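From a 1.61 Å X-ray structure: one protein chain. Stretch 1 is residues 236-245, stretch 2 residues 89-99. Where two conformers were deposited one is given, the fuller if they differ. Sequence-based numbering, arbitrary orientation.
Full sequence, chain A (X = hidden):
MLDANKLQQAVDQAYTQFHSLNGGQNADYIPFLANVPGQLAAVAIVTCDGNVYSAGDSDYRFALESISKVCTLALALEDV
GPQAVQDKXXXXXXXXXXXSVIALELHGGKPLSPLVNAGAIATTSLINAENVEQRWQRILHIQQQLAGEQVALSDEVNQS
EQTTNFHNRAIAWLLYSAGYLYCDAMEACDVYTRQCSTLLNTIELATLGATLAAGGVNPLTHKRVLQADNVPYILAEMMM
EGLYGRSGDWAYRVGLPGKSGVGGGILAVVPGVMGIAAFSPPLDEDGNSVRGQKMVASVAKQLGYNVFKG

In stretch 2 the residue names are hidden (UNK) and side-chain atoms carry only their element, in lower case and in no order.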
# COMPACT_ATOMS: atom_id res chain seq x y z
N ALA A 236 7.32 3.09 -0.81
CA ALA A 236 6.08 3.10 -0.07
C ALA A 236 5.04 3.92 -0.82
O ALA A 236 3.88 3.47 -0.99
CB ALA A 236 6.27 3.67 1.31
N GLU A 237 5.44 5.09 -1.29
CA GLU A 237 4.51 5.93 -2.04
C GLU A 237 4.02 5.21 -3.30
O GLU A 237 2.80 5.27 -3.61
CB GLU A 237 5.17 7.27 -2.42
CG GLU A 237 5.55 8.21 -1.23
CD GLU A 237 4.47 9.06 -0.63
OE1 GLU A 237 3.24 8.76 -0.79
OE2 GLU A 237 4.86 10.08 0.06
N MET A 238 4.93 4.53 -4.00
CA MET A 238 4.57 3.75 -5.17
C MET A 238 3.57 2.64 -4.78
O MET A 238 2.58 2.44 -5.50
CB MET A 238 5.81 3.14 -5.82
CG MET A 238 6.66 4.19 -6.58
SD MET A 238 8.31 3.60 -7.01
CE MET A 238 7.93 2.33 -8.21
N MET A 239 3.81 1.91 -3.69
CA MET A 239 2.90 0.82 -3.33
C MET A 239 1.51 1.40 -3.11
O MET A 239 0.53 0.74 -3.43
CB MET A 239 3.36 0.09 -2.06
CG MET A 239 2.57 -1.20 -1.72
SD MET A 239 2.80 -2.55 -2.77
CE MET A 239 4.38 -2.84 -2.65
N MET A 240 1.40 2.61 -2.55
CA MET A 240 0.09 3.10 -2.18
C MET A 240 -0.71 3.67 -3.36
O MET A 240 -1.92 3.61 -3.38
CB MET A 240 0.20 4.12 -1.07
CG MET A 240 0.91 3.63 0.18
SD MET A 240 0.29 2.17 1.00
CE MET A 240 -1.45 2.70 1.33
N GLU A 241 -0.03 4.21 -4.36
CA GLU A 241 -0.71 5.02 -5.38
C GLU A 241 -0.15 4.94 -6.81
O GLU A 241 -0.69 5.56 -7.70
CB GLU A 241 -0.63 6.49 -4.90
CG GLU A 241 -1.41 7.53 -5.64
CD GLU A 241 -2.92 7.29 -5.57
OE1 GLU A 241 -3.48 7.29 -4.45
OE2 GLU A 241 -3.56 7.17 -6.64
N GLY A 242 0.92 4.17 -7.03
CA GLY A 242 1.65 4.20 -8.29
C GLY A 242 0.87 3.76 -9.52
O GLY A 242 1.22 4.12 -10.63
N LEU A 243 -0.15 2.92 -9.32
CA LEU A 243 -1.07 2.53 -10.41
C LEU A 243 -2.47 3.13 -10.21
O LEU A 243 -3.49 2.54 -10.66
CB LEU A 243 -1.12 1.01 -10.56
CG LEU A 243 0.03 0.51 -11.45
CD1 LEU A 243 1.34 0.36 -10.66
CD2 LEU A 243 -0.32 -0.78 -12.09
N TYR A 244 -2.53 4.24 -9.50
CA TYR A 244 -3.76 5.02 -9.31
C TYR A 244 -4.78 4.16 -8.53
O TYR A 244 -4.41 3.55 -7.51
CB TYR A 244 -4.26 5.64 -10.63
CG TYR A 244 -3.15 6.54 -11.18
CD1 TYR A 244 -2.92 7.77 -10.61
CD2 TYR A 244 -2.24 6.07 -12.12
CE1 TYR A 244 -1.85 8.59 -11.05
CE2 TYR A 244 -1.17 6.86 -12.54
CZ TYR A 244 -0.98 8.12 -11.97
OH TYR A 244 0.09 8.88 -12.42
N GLY A 245 -6.02 4.13 -8.98
CA GLY A 245 -7.07 3.40 -8.29
C GLY A 245 -6.90 1.90 -8.33
O GLY A 245 -7.69 1.18 -7.72
N UNK A 89 3.33 17.35 1.29
CA UNK A 89 2.74 16.64 0.16
C UNK A 89 1.84 15.55 0.70
O UNK A 89 0.65 15.56 0.40
c UNK A 89 3.79 16.03 -0.80
c UNK A 89 4.40 18.21 -1.99
c UNK A 89 3.11 15.50 -2.07
c UNK A 89 4.90 17.04 -1.15
N UNK A 90 2.41 14.61 1.46
CA UNK A 90 1.64 13.51 2.02
C UNK A 90 2.18 12.16 1.63
O UNK A 90 3.03 12.06 0.77
N UNK A 91 1.68 11.13 2.27
CA UNK A 91 2.05 9.75 2.03
C UNK A 91 0.82 8.82 1.88
O UNK A 91 0.97 7.62 1.93
c UNK A 91 2.92 9.28 3.21
N UNK A 92 -0.38 9.37 1.63
CA UNK A 92 -1.61 8.54 1.66
C UNK A 92 -2.31 8.46 0.30
O UNK A 92 -2.29 9.43 -0.45
c UNK A 92 -2.10 8.93 4.08
o UNK A 92 -2.10 9.90 4.88
o UNK A 92 -1.63 7.80 4.43
c UNK A 92 -2.60 9.08 2.69
N UNK A 93 -2.89 7.29 -0.02
CA UNK A 93 -3.70 7.15 -1.24
C UNK A 93 -5.00 7.98 -1.12
O UNK A 93 -5.51 8.23 -0.01
c UNK A 93 -3.99 5.22 0.06
c UNK A 93 -2.83 6.02 0.71
c UNK A 93 -3.95 5.66 -1.33
N UNK A 94 -5.46 8.49 -2.27
CA UNK A 94 -6.68 9.30 -2.30
C UNK A 94 -8.00 8.57 -2.48
O UNK A 94 -9.03 9.15 -2.21
o UNK A 94 -6.53 9.63 -4.63
c UNK A 94 -6.62 10.31 -3.38
c UNK A 94 -5.37 11.16 -3.24
N UNK A 95 -7.95 7.32 -2.94
CA UNK A 95 -9.13 6.56 -3.31
C UNK A 95 -9.82 7.02 -4.58
O UNK A 95 -10.93 6.57 -4.90
N UNK A 96 -9.18 7.94 -5.31
CA UNK A 96 -9.85 8.68 -6.41
C UNK A 96 -8.90 8.87 -7.63
O UNK A 96 -7.70 8.65 -7.52
c UNK A 96 -10.29 10.07 -5.90
c UNK A 96 -12.75 9.64 -5.49
c UNK A 96 -11.63 11.43 -4.19
c UNK A 96 -11.46 10.08 -4.87
N UNK A 97 -9.44 9.19 -8.79
CA UNK A 97 -8.64 9.25 -10.01
C UNK A 97 -7.45 10.23 -9.96
O UNK A 97 -7.39 11.16 -9.13
c UNK A 97 -11.00 9.13 -10.50
c UNK A 97 -9.68 9.66 -11.08
c UNK A 97 -10.89 9.42 -9.06
N UNK A 98 -6.53 10.00 -10.88
CA UNK A 98 -5.29 10.77 -10.99
C UNK A 98 -5.42 12.29 -10.95
O UNK A 98 -4.49 12.98 -10.50
c UNK A 98 -4.59 10.36 -12.29
c UNK A 98 -4.65 12.01 -14.18
c UNK A 98 -6.39 10.39 -14.06
c UNK A 98 -5.22 10.92 -13.53
c UNK A 98 -5.25 12.54 -15.34
c UNK A 98 -6.40 11.99 -15.85
c UNK A 98 -6.96 10.91 -15.23
N UNK A 99 -6.55 12.80 -11.43
CA UNK A 99 -6.79 14.23 -11.55
C UNK A 99 -7.94 14.75 -10.67
O UNK A 99 -8.50 15.81 -10.92
n UNK A 99 -8.83 14.24 -14.71
c UNK A 99 -7.08 14.53 -13.02
c UNK A 99 -8.37 13.84 -13.51
o UNK A 99 -8.95 13.00 -12.81
O HOH W 1 -6.05 6.56 -6.60

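Position 89 carries four side-chain carbons, forked at the first, with one arm two carbons long: this is Ile89. Its CA-to-CB bond points toward stretch 1, yet the end of the side chain leads away, and no atom of it makes contact.

Position 90 has no side-chain atoms, so it is Gly90. Its phi of 123° would jam a CB against the preceding carbonyl oxygen, which by itself calls for glycine. Its O lies 2.8 Å from OE2 of Glu237.

Position 91 has one carbon, hence Ala91. The small side chain fits beside the carboxyl group of Glu237, with CB 3.8 Å from Glu237 OE2 and CA 3.2 Å from Glu237 OE1.

At position 92, two carbons, the second carrying two oxygens, identify Asp92. Its CB points away from the helix, and its OD1 is hydrogen-bonded elsewhere in the structure.

Position 93 has three carbons closing a ring onto the backbone N: Pro93. The compact apolar ring packs against Met240, CD lying 3.6 Å from Met240 CE and CB 3.5 Å from Met240 O, and with no N-H the residue leaves no donor to satisfy here.

Position 94 bears one carbon carrying an oxygen and another carbon, which is Thr94. Its backbone N donates to Glu241 OE1 (3.2 Å), while its OG1 accepts from the N of position 96 (3.2 Å), bracing the local bend.

Position 95 again lacks side-chain atoms. Gly95 adopts a positive phi of 71°, which favours glycine.

Position 96 has four carbons forked at the second: Leu96. Its CA-to-CB bond points away from stretch 1; the backbone serves the contact instead, a water donating to both Leu96 O (2.8 Å) and Glu241 OE2 (2.6 Å).

At position 97, three carbons close a ring onto N. Pro97 is exposed, and its CA-to-CB bond points away from stretch 1.

Position 98 shows one carbon followed by a six-carbon ring: Phe98. Its CB sits obliquely against the Tyr244 ring, 3.5 Å from Tyr244 CE1, while the phenyl end leads away.

Position 99 has two carbons, the second carrying one oxygen and one nitrogen. The nitrogen makes it Asn99, which is out of reach of stretch 1.

The contact thus joins a helix end and the following turn to an irregular segment. Glu237 and Glu241, one helical turn apart, address its backbone, directly and through water, while Met240 with Pro93 and Tyr244 with Phe98 supply apolar packing.

Stretch 2 89-99: IGADPTGLPFN
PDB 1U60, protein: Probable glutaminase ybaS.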